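Local atomic coordinates of adenylyl-sulfate kinase 1, chloroplastic (Arabidopsis thaliana, PDB entry 4FXP), a protein that phosphorylates adenosine 5'-phosphosulfate with ATP to make 3'-phosphoadenylyl sulfate, the activated form of sulfate, in the chloroplast. Residues S106-D111 with P162-L167. Numbering follows the deposited sequence.
Sequences SPYRTD and PYEPPL. With ADX (adenosine-5'-phosphosulfate), chain D.
P107 sets CB against P162 O (3.3 Å) and against CD1 of Y163 (3.8 Å). This is the tightly packed part: P107 O accepts a bond in its carbonyl plane from E164 N (2.7 Å) and lies over one face of the Y163 ring. Y163 turns CG anti to its backbone N (chi1 -179°), which lays the ring alongside P107 and carries its hydroxyl to T31. A tyrosine suits this place, its flat ring packing on P107 and the ATP-binding loop at G32 and L33 while its hydroxyl finds a polar partner. On its other side P107 serves the ligand, CD standing 3.2 Å from O2B of adenosine-5'-phosphosulfate, while S106 N donates to O3B of the same sulfate. Y108 sits over P107 CG with one ring face and meets P162 CG at its edge.

In this P-loop kinase domain, the segment 106-111 follows the parallel-sheet strand 99-103 and starts helix 109-117, with Y108 at the N-cap position. E164 supplies a carboxylate to the first turn: OE1 accepts from R109 N at 2.9 Å and, through a bridging water, reaches T110 N. A negative group is likely to be favoured at this positive end of the helix dipole.

The outer side is more exposed, L167 especially, and the R109 and E164 charges do not pair: NH2 and OE2 stand 4.5 Å apart, the oxygen well out of the guanidinium plane. The R109 chain bends at chi3 (-61°), and a long arginine suits the spot: its flat guanidinium lies between E164 CB and L167 CD1 while NH1, in plane, reaches P165 O (2.8 Å). With an alanine here, P165 O would probably lose this donor and L167, whose CG rests 3.5 Å from R109 CD, is likely to turn more freely.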
loop_
_atom_site.group_PDB
_atom_site.type_symbol
_atom_site.label_atom_id
_atom_site.label_comp_id
_atom_site.label_asym_id
_atom_site.label_seq_id
_atom_site.Cartn_x
_atom_site.Cartn_y
_atom_site.Cartn_z
ATOM N N SER A 106 -10.038 4.130 -14.306
ATOM C CA SER A 106 -9.074 5.213 -14.424
ATOM C C SER A 106 -9.251 5.997 -15.716
ATOM O O SER A 106 -8.383 5.998 -16.510
ATOM C CB SER A 106 -7.637 4.720 -14.221
ATOM O OG SER A 106 -7.361 3.598 -14.972
ATOM N N PRO A 107 -10.417 6.597 -15.922
ATOM C CA PRO A 107 -10.804 7.145 -17.224
ATOM C C PRO A 107 -10.093 8.408 -17.700
ATOM O O PRO A 107 -10.166 8.708 -18.893
ATOM C CB PRO A 107 -12.297 7.435 -17.015
ATOM C CG PRO A 107 -12.400 7.762 -15.555
ATOM C CD PRO A 107 -11.382 6.892 -14.865
ATOM N N TYR A 108 -9.432 9.139 -16.818
ATOM C CA TYR A 108 -8.854 10.422 -17.220
ATOM C C TYR A 108 -7.349 10.341 -17.443
ATOM O O TYR A 108 -6.610 9.898 -16.569
ATOM C CB TYR A 108 -9.168 11.507 -16.190
ATOM C CG TYR A 108 -10.631 11.615 -15.826
ATOM C CD1 TYR A 108 -11.604 11.836 -16.795
ATOM C CD2 TYR A 108 -11.038 11.509 -14.508
ATOM C CE1 TYR A 108 -12.948 11.941 -16.448
ATOM C CE2 TYR A 108 -12.368 11.614 -14.156
ATOM C CZ TYR A 108 -13.318 11.828 -15.118
ATOM O OH TYR A 108 -14.636 11.926 -14.734
ATOM N N ARG A 109 -6.905 10.788 -18.614
ATOM C CA ARG A 109 -5.492 10.729 -18.982
ATOM C C ARG A 109 -4.592 11.501 -18.029
ATOM O O ARG A 109 -3.501 11.043 -17.693
ATOM C CB ARG A 109 -5.270 11.236 -20.423
ATOM C CG ARG A 109 -5.390 10.156 -21.485
ATOM C CD ARG A 109 -5.037 10.662 -22.901
ATOM N NE ARG A 109 -5.910 11.741 -23.342
ATOM C CZ ARG A 109 -6.914 11.606 -24.207
ATOM N NH1 ARG A 109 -7.188 10.424 -24.762
ATOM N NH2 ARG A 109 -7.642 12.667 -24.526
ATOM N N THR A 110 -5.029 12.683 -17.609
ATOM C CA THR A 110 -4.175 13.520 -16.766
ATOM C C THR A 110 -3.886 12.836 -15.430
ATOM O O THR A 110 -2.807 13.000 -14.846
ATOM C CB THR A 110 -4.787 14.915 -16.521
ATOM O OG1 THR A 110 -3.838 15.735 -15.828
ATOM C CG2 THR A 110 -6.070 14.817 -15.704
ATOM N N ASP A 111 -4.851 12.058 -14.956
ATOM C CA ASP A 111 -4.702 11.386 -13.673
ATOM C C ASP A 111 -3.807 10.160 -13.791
ATOM O O ASP A 111 -2.943 9.943 -12.942
ATOM C CB ASP A 111 -6.069 11.056 -13.075
ATOM C CG ASP A 111 -6.864 12.306 -12.741
ATOM O OD1 ASP A 111 -6.253 13.275 -12.250
ATOM O OD2 ASP A 111 -8.093 12.327 -12.974
ATOM N N PRO A 162 -16.967 10.440 -19.395
ATOM C CA PRO A 162 -15.935 10.205 -20.412
ATOM C C PRO A 162 -14.897 9.138 -20.058
ATOM O O PRO A 162 -14.532 8.976 -18.889
ATOM C CB PRO A 162 -15.262 11.577 -20.539
ATOM C CG PRO A 162 -15.460 12.207 -19.213
ATOM C CD PRO A 162 -16.789 11.728 -18.704
ATOM N N TYR A 163 -14.450 8.395 -21.068
ATOM C CA TYR A 163 -13.229 7.605 -20.947
ATOM C C TYR A 163 -12.217 8.148 -21.957
ATOM O O TYR A 163 -12.534 8.283 -23.143
ATOM C CB TYR A 163 -13.466 6.106 -21.205
ATOM C CG TYR A 163 -12.176 5.330 -21.043
ATOM C CD1 TYR A 163 -11.732 4.943 -19.776
ATOM C CD2 TYR A 163 -11.369 5.041 -22.141
ATOM C CE1 TYR A 163 -10.523 4.268 -19.608
ATOM C CE2 TYR A 163 -10.160 4.360 -21.986
ATOM C CZ TYR A 163 -9.742 3.982 -20.715
ATOM O OH TYR A 163 -8.535 3.323 -20.564
ATOM N N GLU A 164 -11.012 8.463 -21.487
ATOM C CA GLU A 164 -9.955 8.994 -22.339
ATOM C C GLU A 164 -8.834 7.971 -22.475
ATOM O O GLU A 164 -8.063 7.760 -21.538
ATOM C CB GLU A 164 -9.393 10.290 -21.752
ATOM C CG GLU A 164 -10.435 11.347 -21.441
ATOM C CD GLU A 164 -9.825 12.557 -20.745
ATOM O OE1 GLU A 164 -8.897 12.373 -19.931
ATOM O OE2 GLU A 164 -10.263 13.694 -21.014
ATOM N N PRO A 165 -8.737 7.325 -23.650
ATOM C CA PRO A 165 -7.724 6.284 -23.860
ATOM C C PRO A 165 -6.299 6.813 -23.786
ATOM O O PRO A 165 -6.064 7.980 -24.085
ATOM C CB PRO A 165 -8.027 5.775 -25.278
ATOM C CG PRO A 165 -8.898 6.808 -25.897
ATOM C CD PRO A 165 -9.662 7.441 -24.790
ATOM N N PRO A 166 -5.349 5.953 -23.388
ATOM C CA PRO A 166 -3.930 6.319 -23.350
ATOM C C PRO A 166 -3.432 6.672 -24.746
ATOM O O PRO A 166 -3.788 5.994 -25.710
ATOM C CB PRO A 166 -3.251 5.031 -22.875
ATOM C CG PRO A 166 -4.319 4.275 -22.150
ATOM C CD PRO A 166 -5.590 4.594 -22.869
ATOM N N LEU A 167 -2.617 7.714 -24.851
ATOM C CA LEU A 167 -2.056 8.121 -26.139
ATOM C C LEU A 167 -0.724 7.422 -26.410
ATOM O O LEU A 167 -0.269 7.354 -27.549
ATOM C CB LEU A 167 -1.856 9.639 -26.176
ATOM C CG LEU A 167 -3.121 10.437 -25.867
ATOM C CD1 LEU A 167 -2.886 11.933 -25.941
ATOM C CD2 LEU A 167 -4.224 10.022 -26.815
HETATM S SB ADX D . -12.575 4.897 -11.358
HETATM O O1B ADX D . -12.616 5.748 -10.199
HETATM O O2B ADX D . -13.132 5.628 -12.521
HETATM O O3B ADX D . -11.176 4.510 -11.632
HETATM P PA ADX D . -13.109 2.403 -10.278
HETATM O O1A ADX D . -12.341 2.837 -9.071
HETATM O O2A ADX D . -12.362 1.374 -11.108
HETATM O O3A ADX D . -13.450 3.692 -11.142
HETATM O "O5'" ADX D . -14.507 1.809 -9.848
HETATM C "C5'" ADX D . -15.374 1.195 -10.773
HETATM C "C4'" ADX D . -16.431 0.378 -10.213
HETATM O "O4'" ADX D . -17.297 1.217 -9.453
HETATM C "C3'" ADX D . -17.289 -0.247 -11.266
HETATM O "O3'" ADX D . -16.934 -1.585 -11.465
HETATM C "C2'" ADX D . -18.588 -0.229 -10.702
HETATM O "O2'" ADX D . -18.751 -1.391 -9.942
HETATM C "C1'" ADX D . -18.625 0.888 -9.737
HETATM N N9 ADX D . -19.371 2.035 -10.170
HETATM C C8 ADX D . -20.345 2.648 -9.460
HETATM N N7 ADX D . -20.709 3.764 -10.113
HETATM C C5 ADX D . -19.955 3.869 -11.232
HETATM C C6 ADX D . -19.886 4.803 -12.282
HETATM N N6 ADX D . -20.732 5.952 -12.253
HETATM N N1 ADX D . -19.000 4.621 -13.295
HETATM C C2 ADX D . -18.188 3.548 -13.303
HETATM N N3 ADX D . -18.224 2.637 -12.301
HETATM C C4 ADX D . -19.093 2.767 -11.271
HETATM O O HOH W 1 -7.405 14.063 -18.719
#